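Local coordinates for protein glycogen synthase (Cyanobacterium sp. CLg1, PDB 6GNF) that belongs to the glycogen and starch synthase family of glycosyltransferases, with two Rossmann-like domains and ADP bound in the model, at residues Phe317-Tyr322 with Ala417-Ala422. Residues are numbered along the deposited sequence; the frame is centred on the assembly and turned at random.
Sequences FILANY and AHFITA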
ATOM      1  N   PHE A 317      -2.127  -0.046 -23.119  1.00 82.16           N
ATOM      2  CA  PHE A 317      -2.935   1.175 -23.141  1.00 82.04           C
ATOM      3  C   PHE A 317      -2.319   2.285 -23.972  1.00 82.87           C
ATOM      4  O   PHE A 317      -3.036   3.009 -24.668  1.00 86.51           O
ATOM      5  CB  PHE A 317      -3.126   1.703 -21.724  1.00 80.01           C
ATOM      6  CG  PHE A 317      -3.835   0.751 -20.810  1.00 78.19           C
ATOM      7  CD1 PHE A 317      -3.120  -0.191 -20.078  1.00 76.92           C
ATOM      8  CD2 PHE A 317      -5.214   0.809 -20.663  1.00 78.12           C
ATOM      9  CE1 PHE A 317      -3.770  -1.062 -19.221  1.00 76.16           C
ATOM     10  CE2 PHE A 317      -5.869  -0.058 -19.807  1.00 77.86           C
ATOM     11  CZ  PHE A 317      -5.146  -0.996 -19.087  1.00 76.72           C
ATOM     12  N   ILE A 318      -0.999   2.428 -23.889  1.00 81.56           N
ATOM     13  CA  ILE A 318      -0.310   3.576 -24.493  1.00 81.60           C
ATOM     14  C   ILE A 318      -0.290   3.506 -26.015  1.00 82.89           C
ATOM     15  O   ILE A 318      -0.462   2.438 -26.592  1.00 82.93           O
ATOM     16  CB  ILE A 318       1.124   3.747 -23.932  1.00 81.12           C
ATOM     17  CG1 ILE A 318       2.011   2.544 -24.284  1.00 81.65           C
ATOM     18  CG2 ILE A 318       1.072   3.966 -22.422  1.00 78.23           C
ATOM     19  CD1 ILE A 318       3.376   2.567 -23.625  1.00 80.32           C
ATOM     20  N   LEU A 319      -0.090   4.658 -26.644  1.00 84.76           N
ATOM     21  CA  LEU A 319      -0.149   4.774 -28.095  1.00 87.98           C
ATOM     22  C   LEU A 319       1.043   4.174 -28.826  1.00 89.43           C
ATOM     23  O   LEU A 319       0.934   3.851 -30.013  1.00 90.29           O
ATOM     24  CB  LEU A 319      -0.282   6.238 -28.522  1.00 90.80           C
ATOM     25  CG  LEU A 319      -1.692   6.643 -28.944  1.00 92.43           C
ATOM     26  CD1 LEU A 319      -2.619   6.643 -27.744  1.00 90.00           C
ATOM     27  CD2 LEU A 319      -1.675   8.005 -29.626  1.00 96.50           C
ATOM     28  N   ALA A 320       2.185   4.077 -28.155  1.00 87.46           N
ATOM     29  CA  ALA A 320       3.360   3.484 -28.774  1.00 87.14           C
ATOM     30  C   ALA A 320       4.222   2.782 -27.749  1.00 84.85           C
ATOM     31  O   ALA A 320       4.579   3.349 -26.721  1.00 84.14           O
ATOM     32  CB  ALA A 320       4.165   4.538 -29.510  1.00 89.94           C
ATOM     33  N   ASN A 321       4.498   1.515 -28.016  1.00 84.23           N
ATOM     34  CA  ASN A 321       5.431   0.748 -27.216  1.00 81.90           C
ATOM     35  C   ASN A 321       6.867   1.145 -27.556  1.00 82.86           C
ATOM     36  O   ASN A 321       7.141   1.642 -28.647  1.00 84.79           O
ATOM     37  CB  ASN A 321       5.216  -0.744 -27.459  1.00 82.27           C
ATOM     38  CG  ASN A 321       3.879  -1.230 -26.941  1.00 81.18           C
ATOM     39  OD1 ASN A 321       3.026  -1.658 -27.713  1.00 83.45           O
ATOM     40  ND2 ASN A 321       3.688  -1.154 -25.627  1.00 79.27           N
ATOM     41  N   TYR A 322       7.776   0.928 -26.616  1.00 81.61           N
ATOM     42  CA  TYR A 322       9.181   1.236 -26.830  1.00 82.33           C
ATOM     43  C   TYR A 322      10.052   0.468 -25.854  1.00 81.36           C
ATOM     44  O   TYR A 322       9.560  -0.089 -24.886  1.00 79.28           O
ATOM     45  CB  TYR A 322       9.435   2.746 -26.699  1.00 83.41           C
ATOM     46  CG  TYR A 322       9.109   3.340 -25.339  1.00 81.62           C
ATOM     47  CD1 TYR A 322      10.052   3.350 -24.316  1.00 80.62           C
ATOM     48  CD2 TYR A 322       7.863   3.904 -25.080  1.00 80.59           C
ATOM     49  CE1 TYR A 322       9.760   3.891 -23.073  1.00 77.95           C
ATOM     50  CE2 TYR A 322       7.563   4.451 -23.842  1.00 77.52           C
ATOM     51  CZ  TYR A 322       8.514   4.445 -22.843  1.00 76.50           C
ATOM     52  OH  TYR A 322       8.202   4.967 -21.611  1.00 71.80           O
ATOM     53  N   ALA A 417      -3.416   6.747 -16.140  1.00 71.43           N
ATOM     54  CA  ALA A 417      -2.220   6.453 -15.357  1.00 71.03           C
ATOM     55  C   ALA A 417      -1.099   5.951 -16.268  1.00 72.98           C
ATOM     56  O   ALA A 417       0.050   6.391 -16.154  1.00 74.10           O
ATOM     57  CB  ALA A 417      -2.521   5.432 -14.268  1.00 67.79           C
ATOM     58  N   HIS A 418      -1.450   5.066 -17.197  1.00 72.65           N
ATOM     59  CA  HIS A 418      -0.488   4.524 -18.145  1.00 71.00           C
ATOM     60  C   HIS A 418       0.037   5.625 -19.064  1.00 72.66           C
ATOM     61  O   HIS A 418       1.247   5.740 -19.286  1.00 72.63           O
ATOM     62  CB  HIS A 418      -1.112   3.374 -18.945  1.00 73.52           C
ATOM     63  CG  HIS A 418      -1.109   2.069 -18.211  1.00 72.91           C
ATOM     64  ND1 HIS A 418      -0.041   1.201 -18.249  1.00 72.89           N
ATOM     65  CD2 HIS A 418      -2.027   1.497 -17.397  1.00 73.55           C
ATOM     66  CE1 HIS A 418      -0.303   0.148 -17.497  1.00 73.11           C
ATOM     67  NE2 HIS A 418      -1.502   0.303 -16.968  1.00 73.35           N
ATOM     68  N   PHE A 419      -0.867   6.442 -19.591  1.00 72.06           N
ATOM     69  CA  PHE A 419      -0.476   7.587 -20.410  1.00 74.28           C
ATOM     70  C   PHE A 419       0.508   8.515 -19.684  1.00 75.17           C
ATOM     71  O   PHE A 419       1.438   9.050 -20.300  1.00 76.16           O
ATOM     72  CB  PHE A 419      -1.699   8.404 -20.833  1.00 75.98           C
ATOM     73  CG  PHE A 419      -2.329   7.959 -22.125  1.00 76.50           C
ATOM     74  CD1 PHE A 419      -2.788   6.661 -22.285  1.00 75.83           C
ATOM     75  CD2 PHE A 419      -2.502   8.860 -23.168  1.00 79.40           C
ATOM     76  CE1 PHE A 419      -3.384   6.262 -23.467  1.00 76.85           C
ATOM     77  CE2 PHE A 419      -3.096   8.467 -24.357  1.00 81.09           C
ATOM     78  CZ  PHE A 419      -3.538   7.164 -24.503  1.00 79.49           C
ATOM     79  N   ILE A 420       0.285   8.732 -18.389  1.00 74.78           N
ATOM     80  CA  ILE A 420       1.125   9.650 -17.603  1.00 74.18           C
ATOM     81  C   ILE A 420       2.506   9.047 -17.358  1.00 72.19           C
ATOM     82  O   ILE A 420       3.525   9.718 -17.536  1.00 72.06           O
ATOM     83  CB  ILE A 420       0.458  10.027 -16.262  1.00 73.80           C
ATOM     84  CG1 ILE A 420      -0.717  10.975 -16.513  1.00 75.51           C
ATOM     85  CG2 ILE A 420       1.453  10.699 -15.320  1.00 73.82           C
ATOM     86  CD1 ILE A 420      -1.725  10.999 -15.386  1.00 76.36           C
ATOM     87  N   THR A 421       2.530   7.781 -16.954  1.00 69.74           N
ATOM     88  CA  THR A 421       3.777   7.083 -16.672  1.00 69.08           C
ATOM     89  C   THR A 421       4.703   7.039 -17.881  1.00 72.16           C
ATOM     90  O   THR A 421       5.911   7.188 -17.725  1.00 73.21           O
ATOM     91  CB  THR A 421       3.507   5.647 -16.205  1.00 67.76           C
ATOM     92  OG1 THR A 421       2.569   5.675 -15.128  1.00 67.02           O
ATOM     93  CG2 THR A 421       4.784   4.967 -15.741  1.00 66.71           C
ATOM     94  N   ALA A 422       4.135   6.796 -19.060  1.00 72.94           N
ATOM     95  CA  ALA A 422       4.908   6.712 -20.289  1.00 73.66           C
ATOM     96  C   ALA A 422       5.219   8.091 -20.854  1.00 74.38           C
ATOM     97  O   ALA A 422       6.349   8.362 -21.269  1.00 73.67           O
ATOM     98  CB  ALA A 422       4.159   5.882 -21.320  1.00 75.38           C
TER
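F317 lies against the imidazole of H418 as an offset stack: the ring centroids are 4.3 Å apart and the planes are inclined by 21°. The overlap is lopsided, since F317 CD1 sits 3.3 Å above the imidazole plane and over its centre and F317 CE1 reaches H418 NE2 at 3.5 Å, while the rest of the phenyl ring extends beyond the imidazole. With CG anti to its carbonyl carbon (chi1 -61°), the F317 ring swings past the imidazole, so that its CD1-CE1 side overlies it. A ring stack with W310 and a hydrogen bond from H418 ND1 to D315 OD2 would limit rotation of the imidazole, and the same carboxylate accepts from the backbone N of F317 and I318, tying loop and imidazole to one acidic group.

F419 meets the loop with the far end of its ring. F419 CE1 lies 3.5 Å from F317 O, whereas F419 CZ packs 3.4 Å from L319 CD1, the two side chains crossing obliquely. One turn on, toward the C-terminal end of the helix, the buried I318 sets its CG2 branch 3.6 Å from H418 O and 3.8 Å from A422 CB. Beyond I318, Y322 turns its ring edge to A422 CB; its hydroxyl is hydrogen-bonded to the backbone O of Y446.

No hydrogen bond spans the two segments, so aromatic and aliphatic packing joins them directly. The loop preceding helix 327-341 thereby covers the outer side of helix 414-423, whose I420 faces the parallel sheet and whose A417 touches ADP: an arrangement within the C-terminal Rossmann-like domain of a GT-B glycosyltransferase, beside its nucleotide pocket.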